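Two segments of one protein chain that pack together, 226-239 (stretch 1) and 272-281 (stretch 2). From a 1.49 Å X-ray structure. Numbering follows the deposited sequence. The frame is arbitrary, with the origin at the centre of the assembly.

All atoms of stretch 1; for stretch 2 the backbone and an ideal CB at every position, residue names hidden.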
ATOM      1  N   ASN A 226      -6.224   3.388  31.781  1.00 28.06           N
ATOM      2  CA  ASN A 226      -6.398   2.042  32.321  1.00 29.15           C
ATOM      3  C   ASN A 226      -5.487   1.015  31.660  1.00 27.45           C
ATOM      4  O   ASN A 226      -5.742  -0.192  31.754  1.00 30.05           O
ATOM      5  CB  ASN A 226      -7.855   1.600  32.223  1.00 32.62           C
ATOM      6  CG  ASN A 226      -8.760   2.468  33.044  1.00 39.04           C
ATOM      7  OD1 ASN A 226      -8.433   2.801  34.177  1.00 39.17           O
ATOM      8  ND2 ASN A 226      -9.891   2.869  32.472  1.00 43.98           N
ATOM      9  N   PHE A 227      -4.408   1.459  31.026  1.00 25.21           N
ATOM     10  CA  PHE A 227      -3.467   0.514  30.456  1.00 23.92           C
ATOM     11  C   PHE A 227      -2.675  -0.183  31.557  1.00 24.46           C
ATOM     12  O   PHE A 227      -2.391   0.397  32.614  1.00 24.72           O
ATOM     13  CB  PHE A 227      -2.460   1.211  29.545  1.00 22.67           C
ATOM     14  CG  PHE A 227      -2.956   1.478  28.158  1.00 22.26           C
ATOM     15  CD1 PHE A 227      -4.305   1.534  27.869  1.00 24.00           C
ATOM     16  CD2 PHE A 227      -2.055   1.670  27.147  1.00 21.04           C
ATOM     17  CE1 PHE A 227      -4.743   1.804  26.569  1.00 24.74           C
ATOM     18  CE2 PHE A 227      -2.474   1.924  25.851  1.00 22.40           C
ATOM     19  CZ  PHE A 227      -3.823   1.989  25.562  1.00 24.05           C
ATOM     20  N   THR A 228      -2.279  -1.424  31.283  1.00 25.00           N
ATOM     21  CA  THR A 228      -1.317  -2.103  32.126  1.00 24.75           C
ATOM     22  C   THR A 228       0.070  -1.482  31.944  1.00 24.36           C
ATOM     23  O   THR A 228       0.335  -0.746  30.987  1.00 22.35           O
ATOM     24  CB  THR A 228      -1.226  -3.575  31.741  1.00 24.99           C
ATOM     25  OG1 THR A 228      -0.699  -3.684  30.415  1.00 24.12           O
ATOM     26  CG2 THR A 228      -2.601  -4.238  31.804  1.00 25.39           C
ATOM     27  N   GLU A 229       0.974  -1.809  32.872  1.00 23.46           N
ATOM     28  CA  GLU A 229       2.356  -1.361  32.728  1.00 22.41           C
ATOM     29  C   GLU A 229       2.939  -1.815  31.398  1.00 20.92           C
ATOM     30  O   GLU A 229       3.611  -1.039  30.705  1.00 21.90           O
ATOM     31  CB  GLU A 229       3.184  -1.902  33.893  1.00 25.83           C
ATOM     32  CG  GLU A 229       2.818  -1.304  35.251  1.00 34.76           C
ATOM     33  CD  GLU A 229       1.723  -2.086  36.015  1.00 41.88           C
ATOM     34  OE1 GLU A 229       0.958  -2.876  35.402  1.00 41.75           O
ATOM     35  OE2 GLU A 229       1.638  -1.903  37.249  1.00 44.30           O
ATOM     36  N   GLU A 230       2.680  -3.071  31.019  1.00 20.56           N
ATOM     37  CA  GLU A 230       3.213  -3.606  29.767  1.00 23.28           C
ATOM     38  C   GLU A 230       2.660  -2.861  28.561  1.00 21.00           C
ATOM     39  O   GLU A 230       3.398  -2.552  27.620  1.00 20.74           O
ATOM     40  CB  GLU A 230       2.880  -5.095  29.675  1.00 30.11           C
ATOM     41  CG  GLU A 230       3.295  -5.777  28.375  1.00 35.62           C
ATOM     42  CD  GLU A 230       2.949  -7.277  28.351  1.00 38.14           C
ATOM     43  OE1 GLU A 230       2.394  -7.809  29.349  1.00 39.51           O
ATOM     44  OE2 GLU A 230       3.244  -7.921  27.324  1.00 37.27           O
ATOM     45  N   GLU A 231       1.351  -2.594  28.553  1.00 20.83           N
ATOM     46  CA  GLU A 231       0.760  -1.848  27.452  1.00 19.70           C
ATOM     47  C   GLU A 231       1.383  -0.461  27.337  1.00 19.10           C
ATOM     48  O   GLU A 231       1.700  -0.008  26.230  1.00 18.76           O
ATOM     49  CB  GLU A 231      -0.759  -1.762  27.635  1.00 21.03           C
ATOM     50  CG  GLU A 231      -1.465  -3.103  27.366  1.00 23.24           C
ATOM     51  CD  GLU A 231      -2.898  -3.180  27.896  1.00 25.59           C
ATOM     52  OE1 GLU A 231      -3.306  -2.380  28.774  1.00 26.58           O
ATOM     53  OE2 GLU A 231      -3.627  -4.077  27.432  1.00 26.48           O
ATOM     54  N   ASN A 232       1.562   0.228  28.465  1.00 19.56           N
ATOM     55  CA  ASN A 232       2.170   1.553  28.440  1.00 19.83           C
ATOM     56  C   ASN A 232       3.617   1.485  27.968  1.00 19.01           C
ATOM     57  O   ASN A 232       4.080   2.359  27.231  1.00 18.00           O
ATOM     58  CB  ASN A 232       2.125   2.191  29.828  1.00 20.89           C
ATOM     59  CG  ASN A 232       0.766   2.784  30.161  1.00 22.95           C
ATOM     60  OD1 ASN A 232      -0.019   3.063  29.262  1.00 22.74           O
ATOM     61  ND2 ASN A 232       0.501   3.004  31.457  1.00 25.64           N
ATOM     62  N   HIS A 233       4.346   0.451  28.385  1.00 19.02           N
ATOM     63  CA  HIS A 233       5.745   0.329  27.981  1.00 18.54           C
ATOM     64  C   HIS A 233       5.856   0.050  26.491  1.00 17.61           C
ATOM     65  O   HIS A 233       6.696   0.642  25.802  1.00 17.77           O
ATOM     66  CB  HIS A 233       6.420  -0.785  28.784  1.00 19.62           C
ATOM     67  CG  HIS A 233       7.903  -0.846  28.593  1.00 25.40           C
ATOM     68  ND1 HIS A 233       8.732   0.199  28.923  1.00 31.03           N
ATOM     69  CD2 HIS A 233       8.702  -1.812  28.077  1.00 26.36           C
ATOM     70  CE1 HIS A 233       9.981  -0.121  28.635  1.00 27.93           C
ATOM     71  NE2 HIS A 233       9.993  -1.339  28.129  1.00 26.96           N
ATOM     72  N   ASN A 234       5.027  -0.861  25.975  1.00 16.96           N
ATOM     73  CA  ASN A 234       5.022  -1.117  24.542  1.00 17.35           C
ATOM     74  C   ASN A 234       4.676   0.141  23.751  1.00 17.16           C
ATOM     75  O   ASN A 234       5.316   0.443  22.740  1.00 17.27           O
ATOM     76  CB  ASN A 234       4.024  -2.224  24.216  1.00 18.85           C
ATOM     77  CG  ASN A 234       4.595  -3.603  24.433  1.00 21.13           C
ATOM     78  OD1 ASN A 234       5.793  -3.813  24.329  1.00 23.14           O
ATOM     79  ND2 ASN A 234       3.731  -4.553  24.744  1.00 21.11           N
ATOM     80  N   LEU A 235       3.660   0.881  24.195  1.00 16.37           N
ATOM     81  CA  LEU A 235       3.280   2.092  23.488  1.00 15.61           C
ATOM     82  C   LEU A 235       4.413   3.105  23.503  1.00 15.84           C
ATOM     83  O   LEU A 235       4.682   3.763  22.488  1.00 16.81           O
ATOM     84  CB  LEU A 235       2.021   2.695  24.106  1.00 16.87           C
ATOM     85  CG  LEU A 235       1.539   4.023  23.498  1.00 20.89           C
ATOM     86  CD1 LEU A 235       1.204   3.909  22.007  1.00 20.74           C
ATOM     87  CD2 LEU A 235       0.333   4.557  24.286  1.00 24.43           C
ATOM     88  N   THR A 236       5.086   3.252  24.653  1.00 15.91           N
ATOM     89  CA  THR A 236       6.207   4.182  24.745  1.00 16.78           C
ATOM     90  C   THR A 236       7.342   3.767  23.822  1.00 16.44           C
ATOM     91  O   THR A 236       7.894   4.600  23.096  1.00 16.30           O
ATOM     92  CB  THR A 236       6.673   4.272  26.199  1.00 18.70           C
ATOM     93  OG1 THR A 236       5.651   4.906  26.973  1.00 19.69           O
ATOM     94  CG2 THR A 236       7.994   5.067  26.327  1.00 19.52           C
ATOM     95  N   SER A 237       7.717   2.480  23.846  1.00 16.51           N
ATOM     96  CA  SER A 237       8.784   2.005  22.971  1.00 17.74           C
ATOM     97  C   SER A 237       8.422   2.204  21.504  1.00 17.59           C
ATOM     98  O   SER A 237       9.265   2.609  20.693  1.00 17.40           O
ATOM     99  CB  SER A 237       9.029   0.509  23.214  1.00 18.23           C
ATOM    100  OG  SER A 237       9.345   0.254  24.571  1.00 19.30           O
ATOM    101  N   TYR A 238       7.182   1.877  21.141  1.00 17.15           N
ATOM    102  CA  TYR A 238       6.716   2.074  19.771  1.00 15.73           C
ATOM    103  C   TYR A 238       6.759   3.545  19.372  1.00 15.40           C
ATOM    104  O   TYR A 238       7.185   3.879  18.258  1.00 15.18           O
ATOM    105  CB  TYR A 238       5.293   1.531  19.659  1.00 15.59           C
ATOM    106  CG  TYR A 238       4.587   1.881  18.373  1.00 15.89           C
ATOM    107  CD1 TYR A 238       4.848   1.170  17.219  1.00 14.47           C
ATOM    108  CD2 TYR A 238       3.659   2.918  18.331  1.00 16.71           C
ATOM    109  CE1 TYR A 238       4.196   1.499  16.034  1.00 14.71           C
ATOM    110  CE2 TYR A 238       2.998   3.241  17.167  1.00 15.86           C
ATOM    111  CZ  TYR A 238       3.284   2.532  16.019  1.00 15.52           C
ATOM    112  OH  TYR A 238       2.624   2.856  14.848  1.00 16.73           O
ATOM    113  N   ALA A 239       6.306   4.446  20.262  1.00 15.93           N
ATOM    114  CA  ALA A 239       6.314   5.869  19.937  1.00 16.43           C
ATOM    115  C   ALA A 239       7.738   6.381  19.727  1.00 17.01           C
ATOM    116  O   ALA A 239       7.985   7.202  18.832  1.00 17.80           O
ATOM    117  CB  ALA A 239       5.616   6.689  21.022  1.00 17.25           C
ATOM    118  N   UNK A 272      -2.356  -1.086  12.416  1.00 16.41           N
ATOM    119  CA  UNK A 272      -1.892  -0.602  13.708  1.00 15.87           C
ATOM    120  C   UNK A 272      -0.993  -1.651  14.359  1.00 15.53           C
ATOM    121  O   UNK A 272      -1.148  -2.851  14.110  1.00 15.27           O
ATOM    122  CB  UNK A 272      -3.075  -0.264  14.617  1.00 15.87           C
ATOM    123  N   UNK A 273      -0.067  -1.226  15.219  1.00 16.30           N
ATOM    124  CA  UNK A 273       0.663  -2.193  16.047  1.00 16.26           C
ATOM    125  C   UNK A 273      -0.289  -2.897  16.999  1.00 16.42           C
ATOM    126  O   UNK A 273      -1.237  -2.297  17.513  1.00 16.87           O
ATOM    127  CB  UNK A 273       1.780  -1.503  16.832  1.00 16.26           C
ATOM    128  N   UNK A 274      -0.013  -4.179  17.263  1.00 16.43           N
ATOM    129  CA  UNK A 274      -0.879  -4.967  18.113  1.00 20.03           C
ATOM    130  C   UNK A 274      -0.506  -4.796  19.571  1.00 22.72           C
ATOM    131  O   UNK A 274      -0.061  -5.747  20.234  1.00 27.26           O
ATOM    132  CB  UNK A 274      -0.818  -6.444  17.718  1.00 20.03           C
ATOM    133  N   UNK A 275      -0.622  -3.570  20.065  1.00 19.61           N
ATOM    134  CA  UNK A 275      -0.310  -3.305  21.458  1.00 19.26           C
ATOM    135  C   UNK A 275      -1.437  -2.663  22.241  1.00 19.91           C
ATOM    136  O   UNK A 275      -1.326  -2.579  23.469  1.00 21.98           O
ATOM    137  CB  UNK A 275       0.927  -2.408  21.538  1.00 19.26           C
ATOM    138  N   UNK A 276      -2.521  -2.226  21.575  1.00 19.44           N
ATOM    139  CA  UNK A 276      -3.583  -1.535  22.283  1.00 20.12           C
ATOM    140  C   UNK A 276      -4.676  -2.518  22.689  1.00 21.62           C
ATOM    141  O   UNK A 276      -5.063  -3.377  21.893  1.00 23.19           O
ATOM    142  CB  UNK A 276      -4.163  -0.414  21.419  1.00 20.12           C
ATOM    143  N   UNK A 277      -5.209  -2.390  23.900  1.00 21.64           N
ATOM    144  CA  UNK A 277      -6.465  -3.075  24.224  1.00 23.47           C
ATOM    145  C   UNK A 277      -7.629  -2.390  23.527  1.00 23.27           C
ATOM    146  O   UNK A 277      -7.560  -1.213  23.163  1.00 22.91           O
ATOM    147  CB  UNK A 277      -6.696  -3.104  25.736  1.00 23.47           C
ATOM    148  N   UNK A 278      -8.717  -3.142  23.328  1.00 24.19           N
ATOM    149  CA  UNK A 278      -9.878  -2.567  22.656  1.00 25.40           C
ATOM    150  C   UNK A 278     -10.391  -1.327  23.379  1.00 25.53           C
ATOM    151  O   UNK A 278     -10.928  -0.415  22.740  1.00 26.81           O
ATOM    152  CB  UNK A 278     -10.995  -3.607  22.550  1.00 25.40           C
ATOM    153  N   UNK A 279     -10.236  -1.271  24.701  1.00 24.93           N
ATOM    154  CA  UNK A 279     -10.710  -0.118  25.452  1.00 25.48           C
ATOM    155  C   UNK A 279     -10.052   1.178  24.980  1.00 25.35           C
ATOM    156  O   UNK A 279     -10.634   2.256  25.143  1.00 27.18           O
ATOM    157  CB  UNK A 279     -10.449  -0.323  26.946  1.00 25.48           C
ATOM    158  N   UNK A 280      -8.843   1.091  24.422  1.00 23.72           N
ATOM    159  CA  UNK A 280      -8.122   2.280  23.973  1.00 24.20           C
ATOM    160  C   UNK A 280      -8.924   3.097  22.966  1.00 25.43           C
ATOM    161  O   UNK A 280      -8.746   4.314  22.881  1.00 27.23           O
ATOM    162  CB  UNK A 280      -6.781   1.877  23.357  1.00 24.20           C
ATOM    163  N   UNK A 281      -9.796   2.456  22.195  1.00 25.97           N
ATOM    164  CA  UNK A 281     -10.500   3.130  21.109  1.00 26.58           C
ATOM    165  C   UNK A 281     -11.816   3.777  21.532  1.00 30.11           C
ATOM    166  O   UNK A 281     -12.422   4.489  20.723  1.00 31.17           O
ATOM    167  CB  UNK A 281     -10.771   2.131  19.983  1.00 26.58           C
TER

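Position 272 has its CA-to-CB bond sideways to stretch 1, and no atom of that stretch lies within 5.5 Å of the ideal CB. The visible atoms therefore set little constraint, and many side chains would be compatible. The deposited residue is Leu 272, which makes no contact with the helix.

At position 273 the bond points toward stretch 1, and the ideal CB lies 3.9 Å from Tyr 238 CE1. What is on offer is an aromatic ring, so a compact apolar group would suit; phi/psi of -64/145 also admits proline. The residue is Pro 273. Its CG sits 3.6 Å from Tyr 238 CZ and 3.8 Å from the ring centroid, 17° off the normal, a CH-pi contact over the face.

Position 274 is out of reach, with nothing of stretch 1 within 5.5 Å of the ideal CB. Its phi/psi, -86/62, does not demand glycine, so the backbone leaves the choice wide. It is Gly 274.

Position 275 points straight at the helix. The ideal CB is 4.1 Å from Asn 234 CB and 5.0 Å from Leu 235 N, and beyond it lie the apolar parts of Leu 235 and Tyr 238. A medium-sized aliphatic residue such as leucine, isoleucine or methionine would be reasonable. Leu 275, with chi1 and chi2 both p, has the largest covered area of either stretch, 97 Å². Its branches diverge: CD1 lies 4.0 Å from Leu 235 CB, whereas CD2 lies 3.8 Å from Tyr 238 CB. No direct hydrogen bond joins the two stretches, but one water accepts from Asn 234 ND2 at 3.0 Å and donates to Leu 275 O at 2.9 Å, bridging side chain to backbone.

At position 276 the bond points away, yet the ideal CB is 4.8 Å from Phe 227 CZ. A short side chain would gain little; a long apolar or aromatic one could return to stretch 1. Tyr 276 (chi1 m) does so: its CD1 is 4.1 Å from Phe 227 CZ, an edge approach for both rings, and its CE1 is 3.8 Å from Leu 235 CD1.

Position 277 points toward stretch 1, its ideal CB 3.6 Å from Glu 231 OE2 and 5.3 Å from Phe 227 CE1. The carboxylate could invite a donor, the ring an apolar group; phi of -73° permits proline. Pro 277 takes the apolar option, with CD 4.0 Å from the Phe 227 ring centroid, 26° off the normal. Glu 231 OE1, meanwhile, accepts from Thr 228 N at 2.9 Å.

Positions 278 and 279 have nothing within 5.5 Å of their ideal CBs, so small or polar residues are acceptable. They are Asp 278 and Ser 279.

Position 280 points sideways, but its ideal CB is already 3.7 Å from Phe 227 CZ, favouring a small apolar group. Ala 280 places its CB at the ring edge.

Position 281 is out of reach and unconstrained by stretch 1; it holds Phe 281.

Stretch 2 (272-281) LPGLYPDSAF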
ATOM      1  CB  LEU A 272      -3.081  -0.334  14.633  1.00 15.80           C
ATOM      2  CG  LEU A 272      -3.647   1.083  14.604  1.00 16.20           C
ATOM      3  CD1 LEU A 272      -4.399   1.383  13.317  1.00 16.82           C
ATOM      4  CD2 LEU A 272      -4.526   1.344  15.801  1.00 16.99           C
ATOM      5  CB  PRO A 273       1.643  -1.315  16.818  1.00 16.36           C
ATOM      6  CG  PRO A 273       0.914  -0.005  16.955  1.00 16.42           C
ATOM      7  CD  PRO A 273       0.216   0.169  15.622  1.00 16.33           C
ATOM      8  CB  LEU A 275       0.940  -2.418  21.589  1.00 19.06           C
ATOM      9  CG  LEU A 275       0.896  -1.039  20.912  1.00 20.93           C
ATOM     10  CD1 LEU A 275       0.199   0.013  21.748  1.00 23.03           C
ATOM     11  CD2 LEU A 275       2.320  -0.604  20.561  1.00 19.96           C
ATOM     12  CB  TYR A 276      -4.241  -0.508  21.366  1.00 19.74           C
ATOM     13  CG  TYR A 276      -3.354   0.556  20.768  1.00 18.94           C
ATOM     14  CD1 TYR A 276      -3.013   1.684  21.507  1.00 19.16           C
ATOM     15  CD2 TYR A 276      -2.891   0.463  19.458  1.00 18.69           C
ATOM     16  CE1 TYR A 276      -2.233   2.678  20.973  1.00 18.43           C
ATOM     17  CE2 TYR A 276      -2.093   1.462  18.904  1.00 18.77           C
ATOM     18  CZ  TYR A 276      -1.761   2.570  19.675  1.00 18.81           C
ATOM     19  OH  TYR A 276      -0.986   3.576  19.124  1.00 18.37           O
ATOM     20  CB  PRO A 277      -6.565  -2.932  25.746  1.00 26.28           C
ATOM     21  CG  PRO A 277      -5.859  -1.656  26.028  1.00 24.83           C
ATOM     22  CD  PRO A 277      -4.739  -1.539  25.005  1.00 21.45           C
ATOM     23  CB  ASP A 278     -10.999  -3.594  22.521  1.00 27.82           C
ATOM     24  CG  ASP A 278     -10.795  -4.549  21.349  1.00 29.99           C
ATOM     25  OD1 ASP A 278      -9.860  -4.361  20.547  1.00 29.39           O
ATOM     26  OD2 ASP A 278     -11.600  -5.504  21.252  1.00 32.86           O
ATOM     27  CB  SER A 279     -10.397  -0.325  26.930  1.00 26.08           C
ATOM     28  OG  SER A 279      -9.002  -0.261  27.125  1.00 24.70           O
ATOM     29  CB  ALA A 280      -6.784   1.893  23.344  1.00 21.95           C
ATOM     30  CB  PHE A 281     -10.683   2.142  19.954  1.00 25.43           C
ATOM     31  CG  PHE A 281      -9.391   1.543  19.490  1.00 24.00           C
ATOM     32  CD1 PHE A 281      -8.523   2.267  18.690  1.00 21.72           C
ATOM     33  CD2 PHE A 281      -9.006   0.274  19.908  1.00 24.91           C
ATOM     34  CE1 PHE A 281      -7.316   1.739  18.292  1.00 21.35           C
ATOM     35  CE2 PHE A 281      -7.797  -0.263  19.497  1.00 23.66           C
ATOM     36  CZ  PHE A 281      -6.956   0.468  18.697  1.00 22.27           C
TER
HETATM   37  O   HOH W   1       0.745  -4.271  24.693  1.00 19.01           O
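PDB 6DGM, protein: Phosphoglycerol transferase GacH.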